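Local coordinates for ankyrin repeat-containing protein YAR1 (Saccharomyces cerevisiae, PDB 4BSZ) that is required for a normal rate of cell proliferation and is an ankyrin-repeat protein that binds unfolded protein, at residues S103-D116 with S139-Y152. Residues are numbered along the deposited sequence; the frame is centred on the assembly and turned at random.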
loop_
_atom_site.group_PDB
_atom_site.type_symbol
_atom_site.label_atom_id
_atom_site.label_comp_id
_atom_site.label_asym_id
_atom_site.label_seq_id
_atom_site.Cartn_x
_atom_site.Cartn_y
_atom_site.Cartn_z
ATOM N N SER B 103 -31.283 -14.455 -18.383
ATOM C CA SER B 103 -30.098 -14.177 -17.573
ATOM C C SER B 103 -30.440 -13.285 -16.393
ATOM O O SER B 103 -29.962 -13.507 -15.292
ATOM C CB SER B 103 -29.005 -13.548 -18.419
ATOM O OG SER B 103 -28.814 -14.318 -19.590
ATOM N N LEU B 104 -31.278 -12.282 -16.630
ATOM C CA LEU B 104 -31.777 -11.436 -15.559
ATOM C C LEU B 104 -32.477 -12.272 -14.478
ATOM O O LEU B 104 -32.290 -12.054 -13.281
ATOM C CB LEU B 104 -32.725 -10.373 -16.117
ATOM C CG LEU B 104 -33.349 -9.474 -15.048
ATOM C CD1 LEU B 104 -33.176 -7.995 -15.369
ATOM C CD2 LEU B 104 -34.813 -9.809 -14.861
ATOM N N ASN B 105 -33.271 -13.244 -14.904
ATOM C CA ASN B 105 -34.013 -14.060 -13.956
ATOM C C ASN B 105 -33.269 -15.310 -13.514
ATOM O O ASN B 105 -33.817 -16.144 -12.796
ATOM C CB ASN B 105 -35.392 -14.408 -14.515
ATOM C CG ASN B 105 -36.290 -13.192 -14.628
ATOM O OD1 ASN B 105 -36.800 -12.689 -13.625
ATOM N ND2 ASN B 105 -36.480 -12.706 -15.849
ATOM N N GLY B 106 -32.019 -15.434 -13.947
ATOM C CA GLY B 106 -31.150 -16.508 -13.498
ATOM C C GLY B 106 -31.631 -17.912 -13.797
ATOM O O GLY B 106 -31.460 -18.819 -12.984
ATOM N N LYS B 107 -32.229 -18.096 -14.969
ATOM C CA LYS B 107 -32.732 -19.394 -15.384
ATOM C C LYS B 107 -31.661 -20.169 -16.146
ATOM O O LYS B 107 -31.583 -20.079 -17.377
ATOM C CB LYS B 107 -33.965 -19.207 -16.257
ATOM C CG LYS B 107 -35.030 -18.356 -15.607
ATOM C CD LYS B 107 -35.508 -18.960 -14.292
ATOM C CE LYS B 107 -36.698 -18.183 -13.733
ATOM N NZ LYS B 107 -37.323 -18.851 -12.561
ATOM N N LEU B 108 -30.852 -20.937 -15.414
ATOM C CA LEU B 108 -29.705 -21.640 -15.993
ATOM C C LEU B 108 -30.021 -22.675 -17.083
ATOM O O LEU B 108 -29.341 -22.721 -18.108
ATOM C CB LEU B 108 -28.871 -22.290 -14.888
ATOM C CG LEU B 108 -27.504 -22.851 -15.294
ATOM C CD1 LEU B 108 -26.749 -21.830 -16.131
ATOM C CD2 LEU B 108 -26.701 -23.243 -14.060
ATOM N N ASP B 109 -31.038 -23.507 -16.861
ATOM C CA ASP B 109 -31.398 -24.560 -17.811
ATOM C C ASP B 109 -31.769 -23.986 -19.184
ATOM O O ASP B 109 -31.363 -24.506 -20.232
ATOM C CB ASP B 109 -32.536 -25.417 -17.248
ATOM C CG ASP B 109 -33.590 -24.593 -16.517
ATOM O OD1 ASP B 109 -33.533 -23.340 -16.571
ATOM O OD2 ASP B 109 -34.489 -25.204 -15.896
ATOM N N VAL B 110 -32.541 -22.906 -19.164
ATOM C CA VAL B 110 -32.937 -22.216 -20.381
ATOM C C VAL B 110 -31.713 -21.674 -21.105
ATOM O O VAL B 110 -31.598 -21.789 -22.330
ATOM C CB VAL B 110 -33.883 -21.054 -20.055
ATOM C CG1 VAL B 110 -33.982 -20.102 -21.223
ATOM C CG2 VAL B 110 -35.247 -21.593 -19.668
ATOM N N VAL B 111 -30.798 -21.094 -20.330
ATOM C CA VAL B 111 -29.600 -20.469 -20.876
ATOM C C VAL B 111 -28.686 -21.477 -21.560
ATOM O O VAL B 111 -28.204 -21.234 -22.672
ATOM C CB VAL B 111 -28.832 -19.689 -19.796
ATOM C CG1 VAL B 111 -27.469 -19.234 -20.318
ATOM C CG2 VAL B 111 -29.665 -18.496 -19.316
ATOM N N LYS B 112 -28.454 -22.612 -20.910
ATOM C CA LYS B 112 -27.671 -23.674 -21.530
ATOM C C LYS B 112 -28.358 -24.184 -22.803
ATOM O O LYS B 112 -27.703 -24.461 -23.803
ATOM C CB LYS B 112 -27.433 -24.818 -20.552
ATOM C CG LYS B 112 -26.437 -24.501 -19.469
ATOM C CD LYS B 112 -26.152 -25.736 -18.641
ATOM C CE LYS B 112 -25.096 -25.466 -17.581
ATOM N NZ LYS B 112 -24.764 -26.701 -16.809
ATOM N N LEU B 113 -29.679 -24.295 -22.769
ATOM C CA LEU B 113 -30.412 -24.722 -23.946
ATOM C C LEU B 113 -30.238 -23.719 -25.084
ATOM O O LEU B 113 -29.926 -24.100 -26.208
ATOM C CB LEU B 113 -31.890 -24.894 -23.617
ATOM C CG LEU B 113 -32.781 -25.486 -24.703
ATOM C CD1 LEU B 113 -32.284 -26.854 -25.139
ATOM C CD2 LEU B 113 -34.182 -25.580 -24.168
ATOM N N LEU B 114 -30.425 -22.437 -24.785
ATOM C CA LEU B 114 -30.297 -21.382 -25.790
ATOM C C LEU B 114 -28.900 -21.288 -26.399
ATOM O O LEU B 114 -28.748 -21.035 -27.594
ATOM C CB LEU B 114 -30.686 -20.027 -25.193
ATOM C CG LEU B 114 -32.172 -19.821 -24.905
ATOM C CD1 LEU B 114 -32.437 -18.453 -24.319
ATOM C CD2 LEU B 114 -32.940 -19.997 -26.195
ATOM N N CYS B 115 -27.878 -21.492 -25.581
ATOM C CA CYS B 115 -26.513 -21.251 -26.028
ATOM C C CYS B 115 -25.800 -22.493 -26.558
ATOM O O CYS B 115 -24.986 -22.391 -27.471
ATOM C CB CYS B 115 -25.702 -20.603 -24.910
ATOM S SG CYS B 115 -26.376 -19.021 -24.356
ATOM N N ASP B 116 -26.108 -23.657 -25.989
ATOM C CA ASP B 116 -25.435 -24.900 -26.368
ATOM C C ASP B 116 -26.043 -25.528 -27.619
ATOM O O ASP B 116 -25.333 -25.838 -28.575
ATOM C CB ASP B 116 -25.454 -25.920 -25.222
ATOM C CG ASP B 116 -24.653 -25.465 -24.009
ATOM O OD1 ASP B 116 -23.690 -24.687 -24.170
ATOM O OD2 ASP B 116 -24.976 -25.901 -22.885
ATOM N N SER B 139 -27.692 -8.807 -11.829
ATOM C CA SER B 139 -28.771 -9.317 -10.986
ATOM C C SER B 139 -28.306 -10.385 -9.994
ATOM O O SER B 139 -29.132 -11.090 -9.402
ATOM C CB SER B 139 -29.907 -9.887 -11.843
ATOM O OG SER B 139 -30.764 -8.858 -12.298
ATOM N N GLY B 140 -26.991 -10.512 -9.827
ATOM C CA GLY B 140 -26.418 -11.452 -8.879
ATOM C C GLY B 140 -26.674 -12.918 -9.198
ATOM O O GLY B 140 -26.689 -13.770 -8.307
ATOM N N LYS B 141 -26.874 -13.217 -10.476
ATOM C CA LYS B 141 -27.094 -14.588 -10.916
ATOM C C LYS B 141 -25.757 -15.208 -11.319
ATOM O O LYS B 141 -25.457 -15.396 -12.500
ATOM C CB LYS B 141 -28.135 -14.644 -12.048
ATOM C CG LYS B 141 -29.511 -14.059 -11.659
ATOM C CD LYS B 141 -29.957 -14.535 -10.266
ATOM C CE LYS B 141 -31.476 -14.506 -10.067
ATOM N NZ LYS B 141 -32.052 -13.134 -10.028
ATOM N N GLU B 142 -24.964 -15.516 -10.296
ATOM C CA GLU B 142 -23.603 -16.012 -10.439
ATOM C C GLU B 142 -23.460 -17.340 -11.182
ATOM O O GLU B 142 -22.439 -17.578 -11.821
ATOM C CB GLU B 142 -22.947 -16.105 -9.064
ATOM C CG GLU B 142 -22.725 -14.756 -8.383
ATOM C CD GLU B 142 -21.614 -13.928 -9.032
ATOM O OE1 GLU B 142 -21.028 -14.374 -10.046
ATOM O OE2 GLU B 142 -21.320 -12.825 -8.519
ATOM N N GLU B 143 -24.470 -18.204 -11.103
ATOM C CA GLU B 143 -24.437 -19.483 -11.817
ATOM C C GLU B 143 -24.470 -19.285 -13.330
ATOM O O GLU B 143 -23.688 -19.892 -14.061
ATOM C CB GLU B 143 -25.591 -20.376 -11.383
ATOM C CG GLU B 143 -25.414 -20.970 -10.011
ATOM C CD GLU B 143 -26.239 -22.219 -9.828
ATOM O OE1 GLU B 143 -27.359 -22.278 -10.382
ATOM O OE2 GLU B 143 -25.760 -23.146 -9.143
ATOM N N VAL B 144 -25.378 -18.428 -13.790
ATOM C CA VAL B 144 -25.467 -18.074 -15.198
ATOM C C VAL B 144 -24.209 -17.343 -15.676
ATOM O O VAL B 144 -23.725 -17.559 -16.796
ATOM C CB VAL B 144 -26.693 -17.199 -15.463
ATOM C CG1 VAL B 144 -26.790 -16.837 -16.942
ATOM C CG2 VAL B 144 -27.942 -17.924 -15.010
ATOM N N GLU B 145 -23.669 -16.487 -14.817
ATOM C CA GLU B 145 -22.507 -15.700 -15.187
ATOM C C GLU B 145 -21.263 -16.565 -15.320
ATOM O O GLU B 145 -20.451 -16.371 -16.227
ATOM C CB GLU B 145 -22.282 -14.558 -14.187
ATOM C CG GLU B 145 -21.103 -13.651 -14.518
ATOM C CD GLU B 145 -21.279 -12.856 -15.814
ATOM O OE1 GLU B 145 -22.315 -12.986 -16.500
ATOM O OE2 GLU B 145 -20.361 -12.083 -16.148
ATOM N N THR B 146 -21.122 -17.534 -14.427
ATOM C CA THR B 146 -19.950 -18.389 -14.463
ATOM C C THR B 146 -20.006 -19.276 -15.699
ATOM O O THR B 146 -18.975 -19.583 -16.302
ATOM C CB THR B 146 -19.807 -19.207 -13.182
ATOM O OG1 THR B 146 -19.722 -18.315 -12.064
ATOM C CG2 THR B 146 -18.547 -20.047 -13.227
ATOM N N TYR B 147 -21.219 -19.654 -16.098
ATOM C CA TYR B 147 -21.411 -20.447 -17.312
ATOM C C TYR B 147 -20.943 -19.680 -18.544
ATOM O O TYR B 147 -20.278 -20.239 -19.418
ATOM C CB TYR B 147 -22.880 -20.849 -17.478
ATOM C CG TYR B 147 -23.215 -21.285 -18.887
ATOM C CD1 TYR B 147 -22.884 -22.555 -19.341
ATOM C CD2 TYR B 147 -23.850 -20.422 -19.767
ATOM C CE1 TYR B 147 -23.177 -22.950 -20.627
ATOM C CE2 TYR B 147 -24.145 -20.806 -21.056
ATOM C CZ TYR B 147 -23.811 -22.071 -21.483
ATOM O OH TYR B 147 -24.117 -22.454 -22.778
ATOM N N PHE B 148 -21.312 -18.402 -18.611
ATOM C CA PHE B 148 -20.916 -17.545 -19.719
ATOM C C PHE B 148 -19.393 -17.451 -19.823
ATOM O O PHE B 148 -18.824 -17.579 -20.904
ATOM C CB PHE B 148 -21.516 -16.141 -19.558
ATOM C CG PHE B 148 -22.972 -16.032 -19.958
ATOM C CD1 PHE B 148 -23.508 -16.837 -20.950
ATOM C CD2 PHE B 148 -23.800 -15.100 -19.345
ATOM C CE1 PHE B 148 -24.847 -16.722 -21.309
ATOM C CE2 PHE B 148 -25.139 -14.984 -19.700
ATOM C CZ PHE B 148 -25.661 -15.793 -20.678
ATOM N N LEU B 149 -18.731 -17.240 -18.694
ATOM C CA LEU B 149 -17.291 -17.012 -18.712
ATOM C C LEU B 149 -16.464 -18.256 -19.095
ATOM O O LEU B 149 -15.324 -18.125 -19.561
ATOM C CB LEU B 149 -16.822 -16.399 -17.382
ATOM C CG LEU B 149 -17.475 -15.059 -16.993
ATOM C CD1 LEU B 149 -16.966 -14.572 -15.654
ATOM C CD2 LEU B 149 -17.249 -14.001 -18.050
ATOM N N LYS B 150 -17.042 -19.447 -18.906
ATOM C CA LYS B 150 -16.433 -20.710 -19.343
ATOM C C LYS B 150 -16.681 -20.932 -20.819
ATOM O O LYS B 150 -15.768 -21.219 -21.584
ATOM C CB LYS B 150 -17.030 -21.895 -18.581
ATOM C CG LYS B 150 -16.427 -22.136 -17.212
ATOM C CD LYS B 150 -17.328 -23.006 -16.356
ATOM C CE LYS B 150 -16.660 -23.341 -15.032
ATOM N NZ LYS B 150 -17.494 -24.261 -14.206
ATOM N N LYS B 151 -17.944 -20.808 -21.200
ATOM C CA LYS B 151 -18.388 -21.063 -22.556
ATOM C C LYS B 151 -17.735 -20.137 -23.573
ATOM O O LYS B 151 -17.284 -20.579 -24.624
ATOM C CB LYS B 151 -19.905 -20.902 -22.630
ATOM C CG LYS B 151 -20.527 -21.473 -23.881
ATOM C CD LYS B 151 -20.325 -22.968 -23.938
ATOM C CE LYS B 151 -21.009 -23.516 -25.159
ATOM N NZ LYS B 151 -22.362 -22.903 -25.234
ATOM N N TYR B 152 -17.691 -18.846 -23.271
ATOM C CA TYR B 152 -17.201 -17.884 -24.245
ATOM C C TYR B 152 -15.902 -17.204 -23.827
ATOM O O TYR B 152 -15.540 -17.158 -22.644
ATOM C CB TYR B 152 -18.279 -16.856 -24.564
ATOM C CG TYR B 152 -19.582 -17.484 -25.034
ATOM C CD1 TYR B 152 -19.750 -17.883 -26.356
ATOM C CD2 TYR B 152 -20.644 -17.683 -24.148
ATOM C CE1 TYR B 152 -20.931 -18.453 -26.782
ATOM C CE2 TYR B 152 -21.839 -18.254 -24.574
ATOM C CZ TYR B 152 -21.972 -18.638 -25.888
ATOM O OH TYR B 152 -23.155 -19.208 -26.313
#
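Asp116 OD1 takes two partners from helix 142-151: Lys151 NZ in a salt bridge, and the hydroxyl of Tyr147, whose OH donates to OD1 over 2.7 Å. That hydroxyl arrives from above the carboxylate, 55° out of its plane, while OD1 lies in the plane of the tyrosine ring, at its edge. Far off at the other end, Lys141 bends over Gly106, its CG 3.5 Å from Gly106 CA, and NZ reaches Leu104 O in a weak hydrogen bond. Toward this end, too, Val144 CG2 rests 3.8 Å from Gly106 CA.

At the Asp116 end, Tyr147 is a knob in the hole formed by Val111, Lys112, Cys115 and Asp116. With CG anti to the backbone N (chi1 162°), its ring extends across to helix 108-116. Lys112 CG lies over one face, toward the rim, in a CH-pi contact; Lys151 CB of its own helix lies over the other. A leucine in place of Tyr147 would probably cost Asp116 OD1 its hydroxyl donor and remove the ring face that Lys112 CG packs on. Deeper in, Val111 CG1 lies 3.8 Å from Phe148 CE1, and Cys115 SG meets that ring at its edge. Leu108 CD1 packs 4.2 Å from Val144 CG2.

The two helices run side by side, 22° from parallel with axes 10.1 Å apart, in the stacked-helix manner of an ankyrin fold. Apolar groups join them along their length, and the shared Asp116 carboxylate ties them near their C-terminal ends.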